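PDB 5U5O: LPXTG-motif cell wall anchor domain protein from Mobiluncus mulieris, which probably mediates bacterial adhesion as part of a giant, wall-anchored surface adhesin built of Ig-like domains stabilised by intramolecular covalent cross-links. Local coordinates for residues A[70-80]-A[91-99]; A[61-69]-A[99-108]. All coordinates share one frame; numbering follows the deposited sequence.

Overall arrangement
Both contacts lie in the N-terminal, T-Q ester bond domain of this two-domain fragment, with centres about 23 Å apart. In chain order the segments run 61-69, 70-80, 91-99 and 99-108, so interaction 1 sits within the stretch that interaction 2 spans. The two share Met-99 and draw on the same pair of strands, 64-71 and 94-104, which belong to different sheets. In interaction 2 these strands run antiparallel side by side, at the margin where the sheets meet, without hydrogen bonds to each other. Interaction 1 follows the chain as it leaves 64-71, crosses over and adds the short strand 77-78 beside 94-104. Together they tie the two sheets along one side of the domain.

Interaction 1 (A[70-80]-A[91-99]); sequences VKVTASMAKPA and DVKVYETEM
Tyr-95 meets the 72-77 turn along most of its length. Its CB lies 4.1 Å from Met-76 CB. With CG set anti to the carbonyl carbon (chi1 -59°), the ring leans over toward the turn. Val-72 CG1 covers one ring face: it is 3.9 Å from the Tyr-95 ring centroid and 17° off the normal, which defines a CH-pi contact, and it sits closest to CD2 and CG. At the ring edge Thr-73 O stands 3.4 Å from CD2 of Tyr-95, and Ala-74 CA lies near the ring plane by CE2. The tip leaves the two segments, OH bonding to Glu-40 OE2.

Next to the ring the backbones pair. Ala-77 and Tyr-95 form an antiparallel non-hydrogen-bonded pair, flanked by bonds on both sides. Glu-96 N donates to Met-76 O over 2.9 Å with an N-H...O angle of 166°, and Lys-78 N reaches Val-94 O at 3.0 Å. Lys-78 folds back, bent at chi2 and chi4, and its CG crosses the Glu-96 side chain at CB. Its NZ gives a hydrogen to a water 2.6 Å away; that water in turn donates to Met-76 O and Glu-96 O. A second water donates to Lys-78 O and accepts from Val-94 N. Glu-96 directs OE1 to Arg-34 in a salt bridge. Farther along, Ala-80 CB rests 3.7 Å from Val-94 CG2 and also touches Val-92.

Apolar contacts thus occur both at the crossing between sheets and around 77-78, but only two direct backbone bonds and two waters hold 77-78, implying a short, partly hydrated edge strand.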
# COMPACT_ATOMS: atom_id res chain seq x y z
N VAL A 70 -27.90 19.09 -0.66
CA VAL A 70 -28.25 18.89 0.74
C VAL A 70 -29.10 20.06 1.22
O VAL A 70 -28.67 21.21 1.13
CB VAL A 70 -27.00 18.87 1.64
CG1 VAL A 70 -27.39 18.79 3.11
CG2 VAL A 70 -26.08 17.71 1.27
N LYS A 71 -30.29 19.78 1.72
CA LYS A 71 -31.14 20.80 2.33
C LYS A 71 -30.89 20.70 3.82
O LYS A 71 -31.21 19.73 4.47
CB LYS A 71 -32.61 20.61 1.99
CG LYS A 71 -33.43 21.81 2.45
CD LYS A 71 -34.86 21.74 1.97
CE LYS A 71 -35.61 23.01 2.36
NZ LYS A 71 -36.99 22.98 1.82
N VAL A 72 -30.28 21.76 4.37
CA VAL A 72 -29.83 21.69 5.74
C VAL A 72 -31.01 21.76 6.70
O VAL A 72 -31.92 22.60 6.51
CB VAL A 72 -28.83 22.82 6.01
CG1 VAL A 72 -28.45 22.89 7.48
CG2 VAL A 72 -27.61 22.59 5.14
N THR A 73 -31.01 20.89 7.71
CA THR A 73 -32.07 20.85 8.70
C THR A 73 -31.51 20.54 10.09
O THR A 73 -30.41 20.00 10.23
CB THR A 73 -33.16 19.84 8.29
OG1 THR A 73 -34.30 20.00 9.13
CG2 THR A 73 -32.63 18.41 8.37
N ALA A 74 -32.25 20.94 11.12
CA ALA A 74 -31.82 20.78 12.52
C ALA A 74 -31.44 19.36 12.90
O ALA A 74 -30.51 19.16 13.66
CB ALA A 74 -32.89 21.31 13.47
N SER A 75 -32.12 18.36 12.34
CA SER A 75 -31.81 16.97 12.67
C SER A 75 -30.40 16.54 12.24
O SER A 75 -29.90 15.54 12.73
CB SER A 75 -32.83 16.02 12.04
OG SER A 75 -32.66 16.04 10.65
N MET A 76 -29.77 17.30 11.33
CA MET A 76 -28.39 17.03 10.93
C MET A 76 -27.33 17.55 11.89
O MET A 76 -26.16 17.25 11.72
CB MET A 76 -28.11 17.59 9.54
CG MET A 76 -28.94 16.98 8.43
SD MET A 76 -28.82 18.04 6.98
CE MET A 76 -29.80 17.10 5.84
N ALA A 77 -27.76 18.32 12.89
CA ALA A 77 -26.81 18.97 13.78
C ALA A 77 -26.05 17.93 14.61
O ALA A 77 -26.62 16.96 15.11
CB ALA A 77 -27.54 19.93 14.70
N LYS A 78 -24.74 18.13 14.72
CA LYS A 78 -23.89 17.30 15.57
C LYS A 78 -22.97 18.17 16.40
O LYS A 78 -22.64 19.29 16.01
CB LYS A 78 -23.05 16.35 14.72
CG LYS A 78 -23.85 15.38 13.86
CD LYS A 78 -24.64 14.40 14.71
CE LYS A 78 -25.55 13.51 13.87
NZ LYS A 78 -26.78 14.18 13.31
N PRO A 79 -22.55 17.69 17.57
CA PRO A 79 -21.61 18.48 18.38
C PRO A 79 -20.29 18.73 17.68
O PRO A 79 -19.71 17.84 17.06
CB PRO A 79 -21.38 17.60 19.62
CG PRO A 79 -22.53 16.67 19.64
CD PRO A 79 -22.84 16.39 18.21
N ALA A 80 -19.82 19.97 17.80
CA ALA A 80 -18.56 20.35 17.21
C ALA A 80 -17.40 19.67 17.93
O ALA A 80 -17.44 19.48 19.14
CB ALA A 80 -18.38 21.85 17.27
N ASP A 91 -19.05 28.54 19.41
CA ASP A 91 -20.46 28.49 19.03
C ASP A 91 -20.72 28.03 17.60
O ASP A 91 -21.85 28.15 17.13
CB ASP A 91 -21.13 29.86 19.27
CG ASP A 91 -20.64 30.94 18.31
OD1 ASP A 91 -19.68 30.73 17.55
OD2 ASP A 91 -21.20 32.07 18.36
N VAL A 92 -19.71 27.49 16.91
CA VAL A 92 -19.93 26.98 15.56
C VAL A 92 -21.06 25.94 15.52
O VAL A 92 -21.15 25.09 16.40
CB VAL A 92 -18.64 26.41 14.93
CG1 VAL A 92 -18.12 25.18 15.67
CG2 VAL A 92 -18.82 26.11 13.46
N LYS A 93 -21.94 26.09 14.54
CA LYS A 93 -23.04 25.16 14.33
C LYS A 93 -22.59 24.20 13.24
O LYS A 93 -22.26 24.59 12.13
CB LYS A 93 -24.32 25.88 13.95
CG LYS A 93 -24.85 26.72 15.11
CD LYS A 93 -26.09 27.52 14.73
CE LYS A 93 -26.47 28.53 15.81
NZ LYS A 93 -26.98 27.89 17.05
N VAL A 94 -22.61 22.90 13.56
CA VAL A 94 -22.11 21.81 12.67
C VAL A 94 -23.26 20.91 12.26
O VAL A 94 -24.02 20.49 13.10
CB VAL A 94 -21.00 20.99 13.34
CG1 VAL A 94 -20.41 20.00 12.34
CG2 VAL A 94 -19.92 21.88 13.92
N TYR A 95 -23.40 20.76 10.95
CA TYR A 95 -24.39 19.87 10.37
C TYR A 95 -23.67 18.80 9.56
O TYR A 95 -22.83 19.11 8.72
CB TYR A 95 -25.34 20.64 9.49
CG TYR A 95 -26.08 21.72 10.23
CD1 TYR A 95 -25.50 22.98 10.44
CD2 TYR A 95 -27.35 21.50 10.76
CE1 TYR A 95 -26.18 23.97 11.13
CE2 TYR A 95 -28.03 22.51 11.44
CZ TYR A 95 -27.43 23.74 11.63
OH TYR A 95 -28.10 24.72 12.31
N GLU A 96 -24.05 17.53 9.77
CA GLU A 96 -23.31 16.40 9.19
C GLU A 96 -24.13 15.66 8.15
O GLU A 96 -25.32 15.44 8.34
CB GLU A 96 -22.88 15.47 10.29
CG GLU A 96 -21.95 14.36 9.83
CD GLU A 96 -21.48 13.50 10.98
OE1 GLU A 96 -20.48 13.85 11.63
OE2 GLU A 96 -22.05 12.41 11.18
N THR A 97 -23.47 15.34 7.05
CA THR A 97 -24.04 14.41 6.06
C THR A 97 -22.89 13.56 5.55
O THR A 97 -21.80 13.60 6.11
CB THR A 97 -24.77 15.18 4.95
OG1 THR A 97 -25.44 14.25 4.10
CG2 THR A 97 -23.83 16.05 4.13
N GLU A 98 -23.14 12.72 4.55
CA GLU A 98 -22.06 11.87 4.04
C GLU A 98 -22.21 11.57 2.56
O GLU A 98 -23.31 11.66 2.01
CB GLU A 98 -21.97 10.56 4.81
CG GLU A 98 -23.20 9.69 4.70
CD GLU A 98 -23.09 8.44 5.55
OE1 GLU A 98 -23.28 8.54 6.78
OE2 GLU A 98 -22.80 7.36 5.00
N MET A 99 -21.09 11.22 1.94
CA MET A 99 -21.08 10.74 0.56
C MET A 99 -20.04 9.62 0.45
O MET A 99 -19.13 9.54 1.26
CB MET A 99 -20.79 11.84 -0.47
CG MET A 99 -19.87 12.97 0.01
SD MET A 99 -19.25 14.02 -1.33
CE MET A 99 -20.79 14.51 -2.11
O HOH W 1 -26.41 14.14 10.71
O HOH W 2 -23.11 22.01 16.26

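Interaction 2 (A[61-69]-A[99-108]); sequences SALAKAATT and MDLTVKREDL
A single water joins Leu-63, Lys-104 and Asp-107, and it is the polar link between the segments. It donates to Leu-63 O at 2.8 Å and to Asp-107 OD2 at 2.7 Å, and accepts from Lys-104 N at a longer 3.2 Å. Three groups therefore fix its position, joining Leu-63, next to strand 64-69, to the point where strand 99-104 gives way to the helix.

Next to this water the Leu-63 side chain enters an apolar setting. Its CB touches Val-103 CG2, and its CD1 meets Leu-108 CD2 at 3.7 Å, the two leucines crossing at about a right angle; Leu-120 of strand 118-127 touches both.

From there the strands run antiparallel, their axes at 158° and 5.9 Å apart at closest approach, yet direct hydrogen bonds between them are absent. Alanine methyls on one strand and the longer Leu-101 and Met-99 on the other make the contact. Ala-64 CB abuts Thr-102 O at 3.4 Å, and Ala-66 CB sits against Asp-100 O. Leu-101, with CG anti to its carbonyl carbon (chi1 -68°), brings CD2 to 3.6 Å from Ala-66 N, lying over the 65-66 peptide. Met-99 bends at chi3 (54°), which carries CE alongside the backbone of Ala-66 and Ala-67 and beside Thr-68 CG2.

Strand 64-71 pairs with strand 43-52 (Ala-66 with Gly-48), and Ala-67 also bonds to Asp-137, while 94-104 pairs within the other sheet. Given the short axis separation, the contact closes the seam between margin strands of the two sheets of the Ig-like sandwich: dispersion between alanines, leucines and methionine supplies the cohesion, and the one bridging water supplies the polar link where strand 99-104 passes into the helix.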
# COMPACT_ATOMS: atom_id res chain seq x y z
N SER A 61 -6.58 13.87 -12.34
CA SER A 61 -5.98 12.83 -11.49
C SER A 61 -6.92 12.22 -10.43
O SER A 61 -6.50 11.33 -9.69
CB SER A 61 -4.72 13.36 -10.80
OG SER A 61 -3.72 13.69 -11.76
N ALA A 62 -8.18 12.66 -10.38
CA ALA A 62 -9.13 12.16 -9.38
C ALA A 62 -9.41 10.67 -9.56
O ALA A 62 -9.68 10.22 -10.67
CB ALA A 62 -10.43 12.94 -9.44
N LEU A 63 -9.32 9.92 -8.47
CA LEU A 63 -9.60 8.49 -8.44
C LEU A 63 -11.10 8.23 -8.32
O LEU A 63 -11.58 7.19 -8.76
CB LEU A 63 -8.88 7.84 -7.26
CG LEU A 63 -7.36 7.88 -7.29
CD1 LEU A 63 -6.76 7.58 -5.93
CD2 LEU A 63 -6.83 6.90 -8.33
N ALA A 64 -11.81 9.14 -7.67
CA ALA A 64 -13.25 9.04 -7.50
C ALA A 64 -13.78 10.44 -7.28
O ALA A 64 -13.06 11.32 -6.78
CB ALA A 64 -13.58 8.20 -6.29
N LYS A 65 -15.04 10.63 -7.64
CA LYS A 65 -15.75 11.90 -7.48
C LYS A 65 -17.19 11.63 -7.08
O LYS A 65 -17.77 10.65 -7.53
CB LYS A 65 -15.77 12.68 -8.78
CG LYS A 65 -14.43 13.15 -9.31
CD LYS A 65 -14.66 13.87 -10.63
CE LYS A 65 -13.36 14.40 -11.21
NZ LYS A 65 -13.64 15.30 -12.37
N ALA A 66 -17.78 12.49 -6.27
CA ALA A 66 -19.20 12.43 -5.93
C ALA A 66 -19.74 13.82 -5.74
O ALA A 66 -19.03 14.70 -5.23
CB ALA A 66 -19.42 11.66 -4.64
N ALA A 67 -21.00 14.05 -6.07
CA ALA A 67 -21.64 15.36 -5.83
C ALA A 67 -23.10 15.13 -5.57
O ALA A 67 -23.67 14.15 -6.05
CB ALA A 67 -21.44 16.29 -7.03
N THR A 68 -23.70 16.02 -4.79
CA THR A 68 -25.13 15.93 -4.44
C THR A 68 -25.60 17.26 -3.88
O THR A 68 -24.79 18.17 -3.66
CB THR A 68 -25.40 14.80 -3.42
OG1 THR A 68 -26.82 14.62 -3.24
CG2 THR A 68 -24.74 15.05 -2.06
N THR A 69 -26.91 17.38 -3.65
CA THR A 69 -27.48 18.53 -2.98
C THR A 69 -27.93 18.12 -1.59
O THR A 69 -28.29 16.96 -1.36
CB THR A 69 -28.64 19.16 -3.76
OG1 THR A 69 -29.56 18.14 -4.14
CG2 THR A 69 -28.13 19.88 -4.99
N MET A 99 -21.09 11.22 1.94
CA MET A 99 -21.08 10.74 0.56
C MET A 99 -20.04 9.62 0.45
O MET A 99 -19.13 9.54 1.26
CB MET A 99 -20.79 11.84 -0.47
CG MET A 99 -19.87 12.97 0.01
SD MET A 99 -19.25 14.02 -1.33
CE MET A 99 -20.79 14.51 -2.11
N ASP A 100 -20.23 8.74 -0.53
CA ASP A 100 -19.30 7.66 -0.80
C ASP A 100 -18.39 7.98 -1.97
O ASP A 100 -18.85 8.51 -2.98
CB ASP A 100 -20.06 6.38 -1.12
CG ASP A 100 -20.71 5.74 0.09
OD1 ASP A 100 -20.37 6.04 1.25
OD2 ASP A 100 -21.51 4.79 -0.15
N LEU A 101 -17.11 7.63 -1.84
CA LEU A 101 -16.13 7.75 -2.91
C LEU A 101 -15.53 6.36 -3.15
O LEU A 101 -14.79 5.85 -2.30
CB LEU A 101 -15.04 8.76 -2.53
CG LEU A 101 -15.51 10.22 -2.43
CD1 LEU A 101 -14.46 11.06 -1.72
CD2 LEU A 101 -15.80 10.78 -3.81
N THR A 102 -15.86 5.76 -4.29
CA THR A 102 -15.49 4.38 -4.56
C THR A 102 -14.37 4.35 -5.58
O THR A 102 -14.47 4.91 -6.66
CB THR A 102 -16.73 3.59 -4.99
OG1 THR A 102 -17.65 3.57 -3.90
CG2 THR A 102 -16.38 2.16 -5.35
N VAL A 103 -13.29 3.66 -5.21
CA VAL A 103 -12.11 3.54 -6.05
C VAL A 103 -11.86 2.07 -6.40
O VAL A 103 -11.92 1.19 -5.54
CB VAL A 103 -10.87 4.20 -5.38
CG1 VAL A 103 -10.59 3.66 -3.99
CG2 VAL A 103 -9.64 4.11 -6.27
N LYS A 104 -11.60 1.83 -7.68
CA LYS A 104 -11.25 0.50 -8.16
C LYS A 104 -9.85 0.15 -7.67
O LYS A 104 -8.93 0.96 -7.78
CB LYS A 104 -11.30 0.43 -9.68
CG LYS A 104 -12.70 0.61 -10.26
CD LYS A 104 -12.72 0.44 -11.77
CE LYS A 104 -11.93 1.53 -12.47
NZ LYS A 104 -12.19 1.60 -13.93
N ARG A 105 -9.68 -1.07 -7.16
CA ARG A 105 -8.38 -1.50 -6.64
C ARG A 105 -7.29 -1.36 -7.70
O ARG A 105 -6.17 -0.95 -7.38
CB ARG A 105 -8.43 -2.93 -6.11
CG ARG A 105 -7.23 -3.30 -5.23
CD ARG A 105 -7.48 -4.58 -4.45
NE ARG A 105 -7.31 -5.76 -5.29
CZ ARG A 105 -6.14 -6.27 -5.67
NH1 ARG A 105 -6.13 -7.35 -6.45
NH2 ARG A 105 -4.99 -5.73 -5.29
N GLU A 106 -7.62 -1.68 -8.96
CA GLU A 106 -6.64 -1.57 -10.06
C GLU A 106 -6.21 -0.14 -10.40
O GLU A 106 -5.12 0.06 -10.94
CB GLU A 106 -7.12 -2.31 -11.31
CG GLU A 106 -8.33 -1.71 -12.02
CD GLU A 106 -8.58 -2.28 -13.41
OE1 GLU A 106 -7.81 -3.16 -13.87
OE2 GLU A 106 -9.55 -1.83 -14.05
N ASP A 107 -7.05 0.85 -10.10
CA ASP A 107 -6.65 2.26 -10.24
C ASP A 107 -5.64 2.71 -9.18
O ASP A 107 -4.99 3.74 -9.34
CB ASP A 107 -7.87 3.19 -10.22
CG ASP A 107 -8.73 3.05 -11.46
OD1 ASP A 107 -8.33 2.33 -12.41
OD2 ASP A 107 -9.81 3.66 -11.49
N LEU A 108 -5.53 1.95 -8.09
CA LEU A 108 -4.50 2.16 -7.08
C LEU A 108 -3.23 1.36 -7.37
O LEU A 108 -2.12 1.90 -7.32
CB LEU A 108 -5.03 1.80 -5.68
CG LEU A 108 -6.20 2.67 -5.19
CD1 LEU A 108 -6.80 2.09 -3.92
CD2 LEU A 108 -5.75 4.11 -4.97
O HOH W 3 -11.28 4.50 -9.34